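Local coordinates for possible galactose mutarotase (Streptomyces platensis subsp. rosaceus, PDB 4RNL), which is possibly a galactose mutarotase of the aldose 1-epimerase family, which would interconvert the alpha and beta anomers of a free sugar, at residues L39-I44 against F119-W124; A80-Y85 against N178-T183. All blocks are in the same frame, centred on the assembly; numbering follows the deposited sequence. Where two conformers were deposited one is given.

Contact 1 (L39-I44 against F119-W124); sequences LTYGGI and FSRVVW
Thr40 and Tyr41 meet Val123 and Trp124 through a single beta bridge, Tyr41 with Val123, at the start of a type I' turn from Tyr41 to Ile44 that links strands 35-39 and 45-51 of the beta-rich galactose mutarotase fold. Trp124 N gives a nearly straight bond to Thr40 O (2.8 Å, 172° at the hydrogen), and Gly42 N reaches Val122 O at the same length. Either side of the bridged pair, the two bonds run in opposite directions.

The Tyr41 ring lies against the 120-123 backbone. Its CG stands anti to the backbone N (chi1 179°). Ser120 O sits above one face, 4.2 Å from the ring plane and displaced toward the rim, while Val123 CG2 comes in at the edge beside CD1. The phenol OH lies 3.9 Å from Arg121 CG, with the two side chains crossing obliquely; beyond this point the arginine leads off, and its guanidinium bonds to Pro116 O. The other methyl of Val123, CG1, meets Thr40 OG1, which accepts a hydrogen bond from Asp23 N.

Gly42, at positive phi, presses its CA against two carbonyls, with CA-H...O contacts to Phe119 O and Ser120 O. A side chain could not fit here, because a CB would run into Ser120 O. Trp124 turns an indole edge to Thr40: Thr40 O lies near the ring plane, and of the ring atoms CD1 is closest to it, at 3.7 Å. The indole N-H is used within its own segment, where Trp124 NE1 points almost straight at a lone pair of Phe119 O, 3.2 Å away and only 6° out of the indole plane.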
loop_
_atom_site.group_PDB
_atom_site.type_symbol
_atom_site.label_atom_id
_atom_site.label_comp_id
_atom_site.label_asym_id
_atom_site.label_seq_id
_atom_site.Cartn_x
_atom_site.Cartn_y
_atom_site.Cartn_z
ATOM N N LEU A 39 -0.424 12.794 -3.839
ATOM C CA LEU A 39 -0.028 13.936 -3.009
ATOM C C LEU A 39 1.433 13.835 -2.625
ATOM O O LEU A 39 1.938 12.734 -2.405
ATOM C CB LEU A 39 -0.857 13.980 -1.729
ATOM C CG LEU A 39 -2.371 13.824 -1.846
ATOM C CD1 LEU A 39 -2.974 13.933 -0.457
ATOM C CD2 LEU A 39 -2.968 14.873 -2.789
ATOM N N THR A 40 2.118 14.973 -2.512
ATOM C CA THR A 40 3.498 14.947 -2.017
ATOM C C THR A 40 3.525 14.634 -0.520
ATOM O O THR A 40 4.565 14.262 0.029
ATOM C CB THR A 40 4.252 16.254 -2.286
ATOM O OG1 THR A 40 3.551 17.349 -1.680
ATOM C CG2 THR A 40 4.383 16.498 -3.782
ATOM N N TYR A 41 2.384 14.790 0.146
ATOM C CA TYR A 41 2.287 14.370 1.551
ATOM C C TYR A 41 2.080 12.868 1.610
ATOM O O TYR A 41 1.076 12.358 1.105
ATOM C CB TYR A 41 1.114 15.071 2.246
ATOM C CG TYR A 41 0.897 14.683 3.702
ATOM C CD1 TYR A 41 1.893 14.877 4.655
ATOM C CD2 TYR A 41 -0.320 14.161 4.128
ATOM C CE1 TYR A 41 1.686 14.542 5.986
ATOM C CE2 TYR A 41 -0.536 13.822 5.456
ATOM C CZ TYR A 41 0.473 14.010 6.378
ATOM O OH TYR A 41 0.264 13.679 7.705
ATOM N N GLY A 42 3.037 12.161 2.208
ATOM C CA GLY A 42 2.909 10.734 2.437
ATOM C C GLY A 42 2.758 9.905 1.178
ATOM O O GLY A 42 2.323 8.750 1.241
ATOM N N GLY A 43 3.115 10.485 0.036
ATOM C CA GLY A 43 3.002 9.808 -1.250
ATOM C C GLY A 43 1.602 9.281 -1.488
ATOM O O GLY A 43 1.401 8.288 -2.187
ATOM N N ILE A 44 0.627 9.961 -0.901
ATOM C CA ILE A 44 -0.732 9.436 -0.829
ATOM C C ILE A 44 -1.410 9.385 -2.198
ATOM O O ILE A 44 -1.439 10.369 -2.930
ATOM C CB ILE A 44 -1.583 10.273 0.153
ATOM C CG1 ILE A 44 -1.221 9.906 1.599
ATOM C CG2 ILE A 44 -3.071 10.014 -0.059
ATOM C CD1 ILE A 44 -1.582 11.007 2.605
ATOM N N PHE A 119 6.856 7.175 6.729
ATOM C CA PHE A 119 6.897 7.774 5.390
ATOM C C PHE A 119 5.535 8.335 4.970
ATOM O O PHE A 119 5.459 9.221 4.121
ATOM C CB PHE A 119 7.356 6.744 4.341
ATOM C CG PHE A 119 8.834 6.359 4.420
ATOM C CD1 PHE A 119 9.661 6.833 5.432
ATOM C CD2 PHE A 119 9.384 5.529 3.445
ATOM C CE1 PHE A 119 11.024 6.473 5.473
ATOM C CE2 PHE A 119 10.731 5.155 3.484
ATOM C CZ PHE A 119 11.551 5.634 4.501
ATOM N N SER A 120 4.465 7.819 5.570
ATOM C CA SER A 120 3.119 8.243 5.186
ATOM C C SER A 120 2.734 9.586 5.798
ATOM O O SER A 120 1.680 10.135 5.473
ATOM C CB SER A 120 2.101 7.190 5.606
ATOM O OG SER A 120 2.067 7.092 7.011
ATOM N N ARG A 121 3.586 10.116 6.668
ATOM C CA ARG A 121 3.287 11.371 7.361
ATOM C C ARG A 121 4.386 12.409 7.205
ATOM O O ARG A 121 4.534 13.292 8.049
ATOM C CB ARG A 121 3.040 11.105 8.852
ATOM C CG ARG A 121 1.762 10.329 9.140
ATOM C CD ARG A 121 2.067 8.986 9.767
ATOM N NE ARG A 121 0.855 8.208 10.022
ATOM C CZ ARG A 121 0.490 7.777 11.221
ATOM N NH1 ARG A 121 1.253 8.028 12.284
ATOM N NH2 ARG A 121 -0.622 7.073 11.357
ATOM N N VAL A 122 5.167 12.289 6.132
ATOM C CA VAL A 122 6.184 13.285 5.811
ATOM C C VAL A 122 6.002 13.745 4.366
ATOM O O VAL A 122 5.371 13.047 3.558
ATOM C CB VAL A 122 7.617 12.733 6.009
ATOM C CG1 VAL A 122 7.838 12.341 7.464
ATOM C CG2 VAL A 122 7.856 11.536 5.104
ATOM N N VAL A 123 6.535 14.919 4.044
ATOM C CA VAL A 123 6.394 15.475 2.694
ATOM C C VAL A 123 7.596 15.098 1.826
ATOM O O VAL A 123 8.754 15.213 2.252
ATOM C CB VAL A 123 6.203 17.001 2.723
ATOM C CG1 VAL A 123 6.109 17.568 1.313
ATOM C CG2 VAL A 123 4.944 17.362 3.500
ATOM N N TRP A 124 7.305 14.631 0.614
ATOM C CA TRP A 124 8.319 14.200 -0.351
ATOM C C TRP A 124 8.567 15.249 -1.437
ATOM O O TRP A 124 7.646 15.979 -1.830
ATOM C CB TRP A 124 7.862 12.885 -1.004
ATOM C CG TRP A 124 7.802 11.740 -0.024
ATOM C CD1 TRP A 124 6.966 11.607 1.043
ATOM C CD2 TRP A 124 8.638 10.578 -0.026
ATOM N NE1 TRP A 124 7.227 10.427 1.709
ATOM C CE2 TRP A 124 8.248 9.777 1.066
ATOM C CE3 TRP A 124 9.667 10.132 -0.860
ATOM C CZ2 TRP A 124 8.864 8.559 1.358
ATOM C CZ3 TRP A 124 10.278 8.916 -0.572
ATOM C CH2 TRP A 124 9.873 8.147 0.528
#

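Contact 2 (A80-Y85 against N178-T183)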
loop_
_atom_site.group_PDB
_atom_site.type_symbol
_atom_site.label_atom_id
_atom_site.label_comp_id
_atom_site.label_asym_id
_atom_site.label_seq_id
_atom_site.Cartn_x
_atom_site.Cartn_y
_atom_site.Cartn_z
ATOM N N ALA A 80 -1.613 5.498 1.307
ATOM C CA ALA A 80 -0.298 5.971 1.725
ATOM C C ALA A 80 0.898 5.151 1.263
ATOM O O ALA A 80 0.860 3.919 1.242
ATOM C CB ALA A 80 -0.262 6.125 3.240
ATOM N N LEU A 81 1.966 5.864 0.906
ATOM C CA LEU A 81 3.299 5.278 0.790
ATOM C C LEU A 81 3.733 4.958 2.221
ATOM O O LEU A 81 3.828 5.856 3.061
ATOM C CB LEU A 81 4.242 6.313 0.164
ATOM C CG LEU A 81 5.657 5.987 -0.331
ATOM C CD1 LEU A 81 6.281 7.235 -0.945
ATOM C CD2 LEU A 81 6.542 5.475 0.753
ATOM N N VAL A 82 3.990 3.687 2.511
ATOM C CA VAL A 82 4.300 3.285 3.876
ATOM C C VAL A 82 5.762 2.869 3.994
ATOM O O VAL A 82 6.271 2.126 3.152
ATOM C CB VAL A 82 3.400 2.125 4.331
ATOM C CG1 VAL A 82 3.846 1.609 5.689
ATOM C CG2 VAL A 82 1.952 2.588 4.387
ATOM N N GLY A 83 6.437 3.354 5.035
ATOM C CA GLY A 83 7.838 3.016 5.279
ATOM C C GLY A 83 8.259 3.670 6.585
ATOM O O GLY A 83 7.472 4.452 7.135
ATOM N N ARG A 84 9.475 3.413 7.077
ATOM C CA ARG A 84 10.510 2.636 6.387
ATOM C C ARG A 84 10.213 1.139 6.373
ATOM O O ARG A 84 10.740 0.396 5.540
ATOM C CB ARG A 84 11.871 2.880 7.071
ATOM C CG ARG A 84 13.072 2.303 6.332
ATOM C CD ARG A 84 14.378 2.509 7.098
ATOM N NE ARG A 84 14.695 3.924 7.331
ATOM C CZ ARG A 84 15.937 4.378 7.499
ATOM N NH1 ARG A 84 16.966 3.539 7.434
ATOM N NH2 ARG A 84 16.161 5.669 7.717
ATOM N N TYR A 85 9.383 0.694 7.311
ATOM C CA TYR A 85 9.038 -0.728 7.396
ATOM C C TYR A 85 7.526 -0.897 7.482
ATOM O O TYR A 85 6.901 -0.506 8.471
ATOM C CB TYR A 85 9.756 -1.451 8.563
ATOM C CG TYR A 85 9.555 -2.953 8.450
ATOM C CD1 TYR A 85 8.418 -3.558 8.967
ATOM C CD2 TYR A 85 10.472 -3.749 7.766
ATOM C CE1 TYR A 85 8.196 -4.906 8.821
ATOM C CE2 TYR A 85 10.265 -5.108 7.616
ATOM C CZ TYR A 85 9.117 -5.678 8.146
ATOM O OH TYR A 85 8.881 -7.026 8.006
ATOM N N ASN A 178 11.017 -2.073 3.831
ATOM C CA ASN A 178 9.855 -2.796 3.323
ATOM C C ASN A 178 8.812 -1.744 2.975
ATOM O O ASN A 178 8.051 -1.309 3.843
ATOM C CB ASN A 178 9.342 -3.750 4.407
ATOM C CG ASN A 178 8.177 -4.630 3.949
ATOM O OD1 ASN A 178 8.024 -4.951 2.766
ATOM N ND2 ASN A 178 7.343 -5.024 4.905
ATOM N N LEU A 179 8.804 -1.292 1.722
ATOM C CA LEU A 179 7.895 -0.214 1.323
ATOM C C LEU A 179 6.670 -0.754 0.602
ATOM O O LEU A 179 6.770 -1.694 -0.177
ATOM C CB LEU A 179 8.616 0.771 0.410
ATOM C CG LEU A 179 9.968 1.256 0.926
ATOM C CD1 LEU A 179 10.626 2.195 -0.065
ATOM C CD2 LEU A 179 9.784 1.948 2.258
ATOM N N THR A 180 5.511 -0.155 0.847
ATOM C CA THR A 180 4.301 -0.596 0.157
ATOM C C THR A 180 3.404 0.599 -0.053
ATOM O O THR A 180 3.684 1.688 0.449
ATOM C CB THR A 180 3.518 -1.663 0.958
ATOM O OG1 THR A 180 2.503 -2.243 0.120
ATOM C CG2 THR A 180 2.852 -1.053 2.188
ATOM N N ASN A 181 2.333 0.399 -0.806
ATOM C CA ASN A 181 1.301 1.422 -0.894
ATOM C C ASN A 181 0.024 0.876 -0.279
ATOM O O ASN A 181 -0.387 -0.252 -0.569
ATOM C CB ASN A 181 1.058 1.872 -2.331
ATOM C CG ASN A 181 0.054 3.009 -2.396
ATOM O OD1 ASN A 181 -1.153 2.780 -2.401
ATOM N ND2 ASN A 181 0.551 4.241 -2.365
ATOM N N HIS A 182 -0.592 1.679 0.579
ATOM C CA HIS A 182 -1.704 1.231 1.407
ATOM C C HIS A 182 -3.050 1.698 0.834
ATOM O O HIS A 182 -3.976 2.005 1.579
ATOM C CB HIS A 182 -1.501 1.788 2.815
ATOM C CG HIS A 182 -2.166 0.994 3.898
ATOM N ND1 HIS A 182 -3.527 0.794 3.947
ATOM C CD2 HIS A 182 -1.656 0.385 4.997
ATOM C CE1 HIS A 182 -3.829 0.082 5.018
ATOM N NE2 HIS A 182 -2.712 -0.176 5.676
ATOM N N THR A 183 -3.157 1.760 -0.490
ATOM C CA THR A 183 -4.432 2.087 -1.137
ATOM C C THR A 183 -5.510 1.057 -0.747
ATOM O O THR A 183 -5.251 -0.150 -0.741
ATOM C CB THR A 183 -4.260 2.135 -2.681
ATOM O OG1 THR A 183 -3.592 3.356 -3.057
ATOM C CG2 THR A 183 -5.604 2.079 -3.392
#
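The Tyr85 ring takes Asn178 over one face: Asn178 CB makes a CH-pi contact 3.9 Å from the ring centroid, and ND2 stands 3.8 Å above the plane, offset toward the rim. Amide and ring are turned 57° apart, so this is no flat stack; Tyr85 OH is held by Ser315 N and Asn178 OD1 by His311 N. At the edge of the His182 imidazole, near its plane, lies Val82 CG2; the ring also meets those of His113 and Tyr184, and NE2 bonds a glycerol, probably from the crystallisation liquor.

Between these ends the backbones pair antiparallel. Val82 N binds Thr180 O at 2.9 Å, with a weak return bond from Thr180 N to Val82 O, and His182 N binds Ala80 O. After a cis peptide, Arg84 O accepts from Asn178 N. Leu179 CD2 lies against Gly83 CA at 3.7 Å, where a side chain would clash.

Asn181 OD1 takes both Thr183 OG1 (2.6 Å) and Thr183 N, closing an Asx turn, while ND2 goes to Gly79 O. An alanine here would probably leave Thr183 N and OG1 and Gly79 O without these mates, and the Asx turn without its acceptor. The pairing forms the edge of a seven-stranded antiparallel sheet, consistent with the beta-sandwich of galactose mutarotases.

Overall arrangement
Contacts 1 and 2 have centres about 10 Å apart and touch directly. Their segments alternate along the chain: 39-44, 80-85, 119-124, then 178-183, all within the aldose 1-epimerase domain. Segment 80-85 of contact 2 is where the two meet: it pairs with 178-183 and also bonds to both segments of contact 1, through probable hydrogen bonds from Phe119 N to Gly83 O and from Leu81 N to Gly42 O. Ser120 CB packs on Ala80 CB at the same junction. The turn between strands 35-39 and 45-51 of the five-stranded sheet, and the loop leading into edge strand 125-129 of the nine-stranded one, are thereby joined to edge strand 81-82 of the seven-stranded sheet.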